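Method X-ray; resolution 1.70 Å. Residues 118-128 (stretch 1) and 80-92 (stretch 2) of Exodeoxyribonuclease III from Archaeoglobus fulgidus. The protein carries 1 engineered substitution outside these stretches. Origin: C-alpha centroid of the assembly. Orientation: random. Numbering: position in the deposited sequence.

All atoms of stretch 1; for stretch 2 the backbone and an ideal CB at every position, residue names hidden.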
ATOM      1  N   GLN A 118      22.831  23.691   9.548  1.00 25.94           N
ATOM      2  CA  GLN A 118      23.368  24.317  10.770  1.00 26.04           C
ATOM      3  C   GLN A 118      22.695  23.692  11.994  1.00 26.39           C
ATOM      4  O   GLN A 118      23.337  23.452  13.027  1.00 26.36           O
ATOM      5  CB  GLN A 118      23.162  25.829  10.740  1.00 26.09           C
ATOM      6  CG  GLN A 118      24.011  26.525   9.645  1.00 25.19           C
ATOM      7  CD  GLN A 118      25.481  26.129   9.727  1.00 28.51           C
ATOM      8  OE1 GLN A 118      26.112  26.265  10.781  1.00 27.03           O
ATOM      9  NE2 GLN A 118      26.024  25.616   8.624  1.00 28.10           N
ATOM     10  N   TYR A 119      21.400  23.419  11.880  1.00 26.23           N
ATOM     11  CA  TYR A 119      20.683  22.751  12.980  1.00 27.21           C
ATOM     12  C   TYR A 119      21.247  21.346  13.273  1.00 27.07           C
ATOM     13  O   TYR A 119      21.440  20.981  14.440  1.00 27.09           O
ATOM     14  CB  TYR A 119      19.160  22.711  12.721  1.00 28.78           C
ATOM     15  CG  TYR A 119      18.435  22.226  13.952  1.00 29.27           C
ATOM     16  CD1 TYR A 119      18.302  23.065  15.073  1.00 30.98           C
ATOM     17  CD2 TYR A 119      17.959  20.929  14.030  1.00 28.16           C
ATOM     18  CE1 TYR A 119      17.663  22.622  16.226  1.00 31.56           C
ATOM     19  CE2 TYR A 119      17.307  20.463  15.181  1.00 28.12           C
ATOM     20  CZ  TYR A 119      17.184  21.316  16.269  1.00 30.35           C
ATOM     21  OH  TYR A 119      16.559  20.874  17.399  1.00 33.02           O
ATOM     22  N   LYS A 120      21.579  20.601  12.220  1.00 26.54           N
ATOM     23  CA  LYS A 120      22.231  19.286  12.361  1.00 26.06           C
ATOM     24  C   LYS A 120      23.563  19.418  13.124  1.00 26.17           C
ATOM     25  O   LYS A 120      23.855  18.643  14.053  1.00 26.25           O
ATOM     26  CB  LYS A 120      22.468  18.666  10.978  1.00 26.15           C
ATOM     27  CG  LYS A 120      23.216  17.304  11.017  1.00 25.52           C
ATOM     28  CD  LYS A 120      23.413  16.820   9.592  1.00 26.80           C
ATOM     29  CE  LYS A 120      23.899  15.393   9.574  1.00 26.96           C
ATOM     30  NZ  LYS A 120      23.815  14.808   8.196  1.00 28.45           N
ATOM     31  N   LEU A 121      24.379  20.385  12.730  1.00 26.35           N
ATOM     32  CA  LEU A 121      25.690  20.582  13.385  1.00 25.98           C
ATOM     33  C   LEU A 121      25.484  20.938  14.848  1.00 26.41           C
ATOM     34  O   LEU A 121      26.138  20.391  15.725  1.00 27.37           O
ATOM     35  CB  LEU A 121      26.542  21.631  12.660  1.00 26.42           C
ATOM     36  CG  LEU A 121      26.906  21.310  11.190  1.00 25.30           C
ATOM     37  CD1 LEU A 121      27.708  22.482  10.546  1.00 24.36           C
ATOM     38  CD2 LEU A 121      27.653  19.965  11.099  1.00 27.96           C
ATOM     39  N   GLN A 122      24.554  21.848  15.106  1.00 26.42           N
ATOM     40  CA  GLN A 122      24.243  22.220  16.477  1.00 27.00           C
ATOM     41  C   GLN A 122      23.748  21.017  17.295  1.00 26.81           C
ATOM     42  O   GLN A 122      24.066  20.901  18.481  1.00 27.15           O
ATOM     43  CB  GLN A 122      23.234  23.375  16.472  1.00 26.70           C
ATOM     44  CG  GLN A 122      23.850  24.663  15.949  1.00 27.95           C
ATOM     45  CD  GLN A 122      22.814  25.695  15.519  1.00 31.32           C
ATOM     46  OE1 GLN A 122      23.134  26.642  14.793  1.00 33.76           O
ATOM     47  NE2 GLN A 122      21.576  25.519  15.957  1.00 30.02           N
ATOM     48  N   TRP A 123      22.970  20.122  16.663  1.00 26.90           N
ATOM     49  CA  TRP A 123      22.403  18.930  17.324  1.00 27.64           C
ATOM     50  C   TRP A 123      23.523  17.983  17.735  1.00 28.57           C
ATOM     51  O   TRP A 123      23.554  17.497  18.867  1.00 28.36           O
ATOM     52  CB  TRP A 123      21.461  18.192  16.377  1.00 28.46           C
ATOM     53  CG  TRP A 123      20.296  17.490  17.059  1.00 29.47           C
ATOM     54  CD1 TRP A 123      19.087  18.050  17.370  1.00 28.68           C
ATOM     55  CD2 TRP A 123      20.237  16.126  17.520  1.00 28.20           C
ATOM     56  NE1 TRP A 123      18.271  17.121  17.976  1.00 29.34           N
ATOM     57  CE2 TRP A 123      18.943  15.930  18.080  1.00 28.37           C
ATOM     58  CE3 TRP A 123      21.143  15.046  17.503  1.00 29.63           C
ATOM     59  CZ2 TRP A 123      18.529  14.689  18.627  1.00 30.86           C
ATOM     60  CZ3 TRP A 123      20.729  13.812  18.035  1.00 28.42           C
ATOM     61  CH2 TRP A 123      19.435  13.647  18.591  1.00 29.26           C
ATOM     62  N   LEU A 124      24.477  17.776  16.820  1.00 28.50           N
ATOM     63  CA  LEU A 124      25.648  16.940  17.125  1.00 28.71           C
ATOM     64  C   LEU A 124      26.514  17.546  18.241  1.00 28.24           C
ATOM     65  O   LEU A 124      27.039  16.809  19.081  1.00 27.99           O
ATOM     66  CB  LEU A 124      26.481  16.670  15.861  1.00 28.96           C
ATOM     67  CG  LEU A 124      25.824  15.696  14.861  1.00 28.45           C
ATOM     68  CD1 LEU A 124      26.623  15.759  13.560  1.00 30.33           C
ATOM     69  CD2 LEU A 124      25.723  14.243  15.427  1.00 30.46           C
ATOM     70  N   GLU A 125      26.611  18.871  18.304  1.00 27.53           N
ATOM     71  CA  GLU A 125      27.344  19.513  19.395  1.00 28.15           C
ATOM     72  C   GLU A 125      26.581  19.330  20.727  1.00 27.90           C
ATOM     73  O   GLU A 125      27.164  19.026  21.775  1.00 26.83           O
ATOM     74  CB  GLU A 125      27.561  21.003  19.099  1.00 28.46           C
ATOM     75  CG  GLU A 125      28.139  21.822  20.263  1.00 27.96           C
ATOM     76  CD  GLU A 125      29.612  21.533  20.563  1.00 32.87           C
ATOM     77  OE1 GLU A 125      30.163  22.179  21.499  1.00 32.28           O
ATOM     78  OE2 GLU A 125      30.239  20.698  19.855  1.00 32.59           O
ATOM     79  N   ARG A 126      25.270  19.526  20.684  1.00 27.22           N
ATOM     80  CA  ARG A 126      24.447  19.312  21.880  1.00 28.23           C
ATOM     81  C   ARG A 126      24.539  17.861  22.338  1.00 28.43           C
ATOM     82  O   ARG A 126      24.673  17.604  23.537  1.00 28.97           O
ATOM     83  CB  ARG A 126      22.999  19.726  21.620  1.00 27.95           C
ATOM     84  CG  ARG A 126      22.825  21.236  21.450  1.00 28.60           C
ATOM     85  CD  ARG A 126      21.377  21.619  21.702  1.00 31.88           C
ATOM     86  NE  ARG A 126      20.472  21.183  20.641  1.00 32.76           N
ATOM     87  CZ  ARG A 126      19.192  20.863  20.842  1.00 31.80           C
ATOM     88  NH1 ARG A 126      18.684  20.904  22.065  1.00 33.32           N
ATOM     89  NH2 ARG A 126      18.424  20.496  19.833  1.00 31.92           N
ATOM     90  N   LEU A 127      24.530  16.933  21.379  1.00 27.68           N
ATOM     91  CA  LEU A 127      24.581  15.502  21.698  1.00 28.49           C
ATOM     92  C   LEU A 127      25.911  15.172  22.362  1.00 28.26           C
ATOM     93  O   LEU A 127      25.965  14.376  23.308  1.00 28.70           O
ATOM     94  CB  LEU A 127      24.384  14.662  20.431  1.00 28.56           C
ATOM     95  CG  LEU A 127      24.355  13.156  20.676  1.00 28.80           C
ATOM     96  CD1 LEU A 127      23.252  12.804  21.660  1.00 29.06           C
ATOM     97  CD2 LEU A 127      24.119  12.430  19.359  1.00 30.65           C
ATOM     98  N   TYR A 128      26.988  15.776  21.872  1.00 28.25           N
ATOM     99  CA  TYR A 128      28.296  15.637  22.527  1.00 27.58           C
ATOM    100  C   TYR A 128      28.239  15.970  24.025  1.00 28.16           C
ATOM    101  O   TYR A 128      28.628  15.163  24.872  1.00 27.77           O
ATOM    102  CB  TYR A 128      29.344  16.536  21.823  1.00 28.52           C
ATOM    103  CG  TYR A 128      30.684  16.560  22.542  1.00 28.07           C
ATOM    104  CD1 TYR A 128      30.997  17.584  23.443  1.00 31.27           C
ATOM    105  CD2 TYR A 128      31.624  15.540  22.338  1.00 30.19           C
ATOM    106  CE1 TYR A 128      32.230  17.600  24.110  1.00 29.46           C
ATOM    107  CE2 TYR A 128      32.859  15.543  23.002  1.00 30.34           C
ATOM    108  CZ  TYR A 128      33.141  16.577  23.892  1.00 30.33           C
ATOM    109  OH  TYR A 128      34.342  16.615  24.560  1.00 32.04           O
ATOM    110  N   UNK A  80      14.308  12.909  24.358  1.00 28.90           N
ATOM    111  CA  UNK A  80      14.896  14.167  23.881  1.00 29.92           C
ATOM    112  C   UNK A  80      16.232  14.529  24.519  1.00 30.56           C
ATOM    113  O   UNK A  80      16.694  13.879  25.472  1.00 31.41           O
ATOM    114  CB  UNK A  80      13.910  15.310  24.128  1.00 29.92           C
ATOM    115  N   UNK A  81      16.872  15.549  23.953  1.00 30.39           N
ATOM    116  CA  UNK A  81      18.040  16.170  24.562  1.00 31.20           C
ATOM    117  C   UNK A  81      17.622  16.927  25.826  1.00 32.32           C
ATOM    118  O   UNK A  81      16.431  17.174  26.032  1.00 31.68           O
ATOM    119  CB  UNK A  81      18.731  17.109  23.572  1.00 31.20           C
ATOM    120  N   UNK A  82      18.588  17.271  26.677  1.00 33.68           N
ATOM    121  CA  UNK A  82      18.283  17.985  27.929  1.00 35.42           C
ATOM    122  C   UNK A  82      18.349  19.521  27.808  1.00 35.77           C
ATOM    123  O   UNK A  82      18.457  20.242  28.813  1.00 36.04           O
ATOM    124  CB  UNK A  82      19.256  17.528  29.018  1.00 35.42           C
ATOM    125  N   UNK A  83      18.253  20.016  26.578  1.00 36.46           N
ATOM    126  CA  UNK A  83      18.165  21.453  26.303  1.00 36.80           C
ATOM    127  C   UNK A  83      17.245  21.706  25.102  1.00 37.18           C
ATOM    128  O   UNK A  83      16.975  20.796  24.323  1.00 36.75           O
ATOM    129  CB  UNK A  83      19.555  22.037  26.043  1.00 36.80           C
ATOM    130  N   UNK A  84      16.789  22.948  24.969  1.00 37.54           N
ATOM    131  CA  UNK A  84      15.821  23.359  23.952  1.00 37.32           C
ATOM    132  C   UNK A  84      16.488  23.593  22.585  1.00 36.44           C
ATOM    133  O   UNK A  84      17.561  24.200  22.522  1.00 36.79           O
ATOM    134  CB  UNK A  84      15.100  24.630  24.405  1.00 37.32           C
ATOM    135  N   UNK A  85      15.878  23.096  21.479  1.00 35.54           N
ATOM    136  CA  UNK A  85      14.694  22.226  21.356  1.00 34.10           C
ATOM    137  C   UNK A  85      15.015  20.799  21.781  1.00 32.73           C
ATOM    138  O   UNK A  85      16.006  20.216  21.317  1.00 31.01           O
ATOM    139  CB  UNK A  85      14.169  22.233  19.919  1.00 34.10           C
ATOM    140  N   UNK A  86      14.186  20.245  22.661  1.00 31.64           N
ATOM    141  CA  UNK A  86      14.463  18.914  23.198  1.00 31.71           C
ATOM    142  C   UNK A  86      14.441  17.819  22.146  1.00 30.21           C
ATOM    143  O   UNK A  86      15.174  16.838  22.283  1.00 30.19           O
ATOM    144  CB  UNK A  86      13.448  18.579  24.293  1.00 31.71           C
ATOM    145  N   UNK A  87      13.601  17.987  21.121  1.00 28.95           N
ATOM    146  CA  UNK A  87      13.434  17.005  20.052  1.00 28.57           C
ATOM    147  C   UNK A  87      13.172  15.604  20.613  1.00 28.47           C
ATOM    148  O   UNK A  87      13.908  14.642  20.345  1.00 28.03           O
ATOM    149  CB  UNK A  87      14.674  16.987  19.156  1.00 28.57           C
ATOM    150  N   UNK A  88      12.101  15.515  21.403  1.00 29.48           N
ATOM    151  CA  UNK A  88      11.672  14.218  21.956  1.00 29.59           C
ATOM    152  C   UNK A  88      11.470  13.143  20.885  1.00 29.76           C
ATOM    153  O   UNK A  88      11.682  11.951  21.154  1.00 30.89           O
ATOM    154  CB  UNK A  88      10.370  14.397  22.740  1.00 29.59           C
ATOM    155  N   UNK A  89      11.097  13.557  19.675  1.00 29.15           N
ATOM    156  CA  UNK A  89      10.875  12.615  18.559  1.00 29.81           C
ATOM    157  C   UNK A  89      12.157  12.137  17.867  1.00 29.81           C
ATOM    158  O   UNK A  89      12.083  11.451  16.835  1.00 30.74           O
ATOM    159  CB  UNK A  89       9.971  13.273  17.515  1.00 29.81           C
ATOM    160  N   UNK A  90      13.315  12.498  18.428  1.00 28.60           N
ATOM    161  CA  UNK A  90      14.603  12.100  17.875  1.00 28.94           C
ATOM    162  C   UNK A  90      15.524  11.396  18.864  1.00 28.94           C
ATOM    163  O   UNK A  90      16.650  11.050  18.523  1.00 29.21           O
ATOM    164  CB  UNK A  90      15.317  13.335  17.322  1.00 28.94           C
ATOM    165  N   UNK A  91      15.114  11.259  20.120  1.00 28.35           N
ATOM    166  CA  UNK A  91      16.019  10.623  21.072  1.00 27.85           C
ATOM    167  C   UNK A  91      15.178   9.973  22.143  1.00 27.86           C
ATOM    168  O   UNK A  91      14.353  10.639  22.766  1.00 28.04           O
ATOM    169  CB  UNK A  91      17.005  11.625  21.676  1.00 27.85           C
ATOM    170  N   UNK A  92      15.408   8.681  22.338  1.00 28.06           N
ATOM    171  CA  UNK A  92      14.764   7.947  23.428  1.00 28.46           C
ATOM    172  C   UNK A  92      15.842   7.148  24.134  1.00 28.99           C
ATOM    173  O   UNK A  92      16.722   6.549  23.478  1.00 28.29           O
ATOM    174  CB  UNK A  92      13.643   7.039  22.919  1.00 28.46           C
TER

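Stretch 1 is one helix, and four of its residues, Tyr 119, Trp 123, Arg 126 and Leu 127, make up the surface met by stretch 2.

Position 80 has phi/psi of 79/170, and an ideal CB at 80 would lie 2.7 Å from O of residue 86. Positive phi and this clash both favour glycine; it is Gly 80.

At 81 CA-to-CB points toward the helix, the ideal CB of 81 lying 4.1 Å from Arg 126 NH1. A branched or long apolar chain would suit. The residue is Leu 81. Leu 81 CD1 sits over the Trp 123 face, 3.7 Å from the centroid of the five-membered ring and 17° off the normal, a CH-pi contact; the same atom covers one face of the guanidinium, 3.6 Å from Arg 126 CZ. Leu 81 CD2 reaches Leu 127 CD1 at 4.0 Å.

Position 82 points away and selects little; it is Asp 82.

At 83 the ideal CB is 4.2 Å from Arg 126 NH1, a donor, so a small polar side chain fits. Ser 83 OG accepts from Arg 126 NH1 at 3.2 Å and 164°; Ser 83 O lies 2.8 Å from Arg 126 NH1, but the 116° angle makes that bond weak.

Position 84 points away, leaving the choice wide: Glu 84.

At 85 phi is -73 and the preceding peptide is cis, strongly suggesting proline. In Pro 85, CD packs over the guanidinium face opposite Leu 81 CD1, and CG lies 3.4 Å from Tyr 119 OH. Pro 85 O accepts from Arg 126 NH1 and NH2, each at 2.9 Å.

Position 86 points away; a long polar chain is plausible. Lys 86 NZ donates to Leu 81 O at 2.7 Å.

Position 87 has phi/psi of 51/58, tolerated best by Gly, Asn or Asp. The ideal CB of 87 lies 3.8 Å from Trp 123 NE1 and 4.7 Å from Tyr 119 OH, so a short acid is best. Asp 87 OD2 accepts from Tyr 119 OH at a very short 2.5 Å and from Trp 123 NE1 at 2.8 Å; a long salt bridge joins it to Arg 126 NH2 at 3.8 Å.

Positions 88 and 89 are out of reach: Glu 88 and Asp 89.

At 90 the ideal CB is 3.7 Å from Trp 123 CZ2, so aliphatic carbon is welcome. Arg 90 supplies it through CB.

Position 91, a strand residue, has its ideal CB 4.4 Å from Trp 123 CH2 and suits an apolar chain. Leu 91 CD1 lies 4.3 Å from Leu 127 CD1.

Position 92 is out of reach: Ile 92.

Stretch 2 80-92: GLDSEPKDEDRLI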
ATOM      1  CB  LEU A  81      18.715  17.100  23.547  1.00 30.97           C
ATOM      2  CG  LEU A  81      19.459  16.381  22.402  1.00 31.14           C
ATOM      3  CD1 LEU A  81      19.800  17.378  21.288  1.00 29.45           C
ATOM      4  CD2 LEU A  81      20.736  15.701  22.922  1.00 31.65           C
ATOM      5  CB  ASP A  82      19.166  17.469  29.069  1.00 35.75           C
ATOM      6  CG  ASP A  82      20.648  17.674  28.808  1.00 37.92           C
ATOM      7  OD1 ASP A  82      21.066  17.814  27.635  1.00 42.92           O
ATOM      8  OD2 ASP A  82      21.415  17.678  29.792  1.00 42.02           O
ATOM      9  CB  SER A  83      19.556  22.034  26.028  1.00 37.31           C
ATOM     10  OG  SER A  83      20.128  21.433  24.886  1.00 38.21           O
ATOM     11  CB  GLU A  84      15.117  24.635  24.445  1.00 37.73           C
ATOM     12  CG  GLU A  84      13.623  24.663  24.203  1.00 40.84           C
ATOM     13  CD  GLU A  84      12.919  23.422  24.734  1.00 42.83           C
ATOM     14  OE1 GLU A  84      12.387  22.640  23.903  1.00 45.87           O
ATOM     15  OE2 GLU A  84      12.914  23.207  25.977  1.00 44.12           O
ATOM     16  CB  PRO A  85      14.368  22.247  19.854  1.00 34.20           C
ATOM     17  CG  PRO A  85      15.238  23.335  19.263  1.00 35.90           C
ATOM     18  CD  PRO A  85      16.419  23.459  20.160  1.00 35.58           C
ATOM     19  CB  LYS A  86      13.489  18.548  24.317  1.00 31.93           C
ATOM     20  CG  LYS A  86      13.783  19.200  25.674  1.00 34.32           C
ATOM     21  CD  LYS A  86      12.868  18.624  26.794  1.00 34.50           C
ATOM     22  CE  LYS A  86      12.883  17.088  26.934  1.00 39.64           C
ATOM     23  NZ  LYS A  86      14.220  16.458  27.319  1.00 41.48           N
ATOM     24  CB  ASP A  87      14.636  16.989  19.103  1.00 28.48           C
ATOM     25  CG  ASP A  87      14.759  18.271  18.294  1.00 28.38           C
ATOM     26  OD1 ASP A  87      13.763  19.032  18.137  1.00 30.59           O
ATOM     27  OD2 ASP A  87      15.876  18.537  17.819  1.00 31.66           O
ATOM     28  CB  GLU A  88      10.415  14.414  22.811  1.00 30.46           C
ATOM     29  CG  GLU A  88      10.721  15.190  24.064  1.00 32.43           C
ATOM     30  CD  GLU A  88       9.539  15.311  25.007  1.00 40.44           C
ATOM     31  OE1 GLU A  88       8.376  15.277  24.536  1.00 42.71           O
ATOM     32  OE2 GLU A  88       9.784  15.481  26.223  1.00 43.67           O
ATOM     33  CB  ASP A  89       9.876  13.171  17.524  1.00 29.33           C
ATOM     34  CG  ASP A  89      10.384  14.444  16.799  1.00 31.81           C
ATOM     35  OD1 ASP A  89      11.484  14.957  17.122  1.00 32.41           O
ATOM     36  OD2 ASP A  89       9.648  14.960  15.917  1.00 31.85           O
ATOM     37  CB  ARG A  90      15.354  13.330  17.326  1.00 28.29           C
ATOM     38  CG  ARG A  90      14.688  14.008  16.105  1.00 28.20           C
ATOM     39  CD  ARG A  90      15.618  15.072  15.554  1.00 29.73           C
ATOM     40  NE  ARG A  90      15.106  15.685  14.327  1.00 30.82           N
ATOM     41  CZ  ARG A  90      15.296  15.206  13.090  1.00 30.89           C
ATOM     42  NH1 ARG A  90      15.974  14.086  12.873  1.00 29.52           N
ATOM     43  NH2 ARG A  90      14.800  15.869  12.058  1.00 32.17           N
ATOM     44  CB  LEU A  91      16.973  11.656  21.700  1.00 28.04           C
ATOM     45  CG  LEU A  91      18.105  11.195  22.635  1.00 28.00           C
ATOM     46  CD1 LEU A  91      19.153  12.274  22.780  1.00 28.23           C
ATOM     47  CD2 LEU A  91      17.632  10.768  24.070  1.00 27.66           C
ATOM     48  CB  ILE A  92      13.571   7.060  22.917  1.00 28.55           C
ATOM     49  CG1 ILE A  92      12.771   6.460  24.090  1.00 28.08           C
ATOM     50  CG2 ILE A  92      14.038   5.985  21.905  1.00 29.70           C
ATOM     51  CD1 ILE A  92      11.548   5.663  23.654  1.00 29.58           C
TER
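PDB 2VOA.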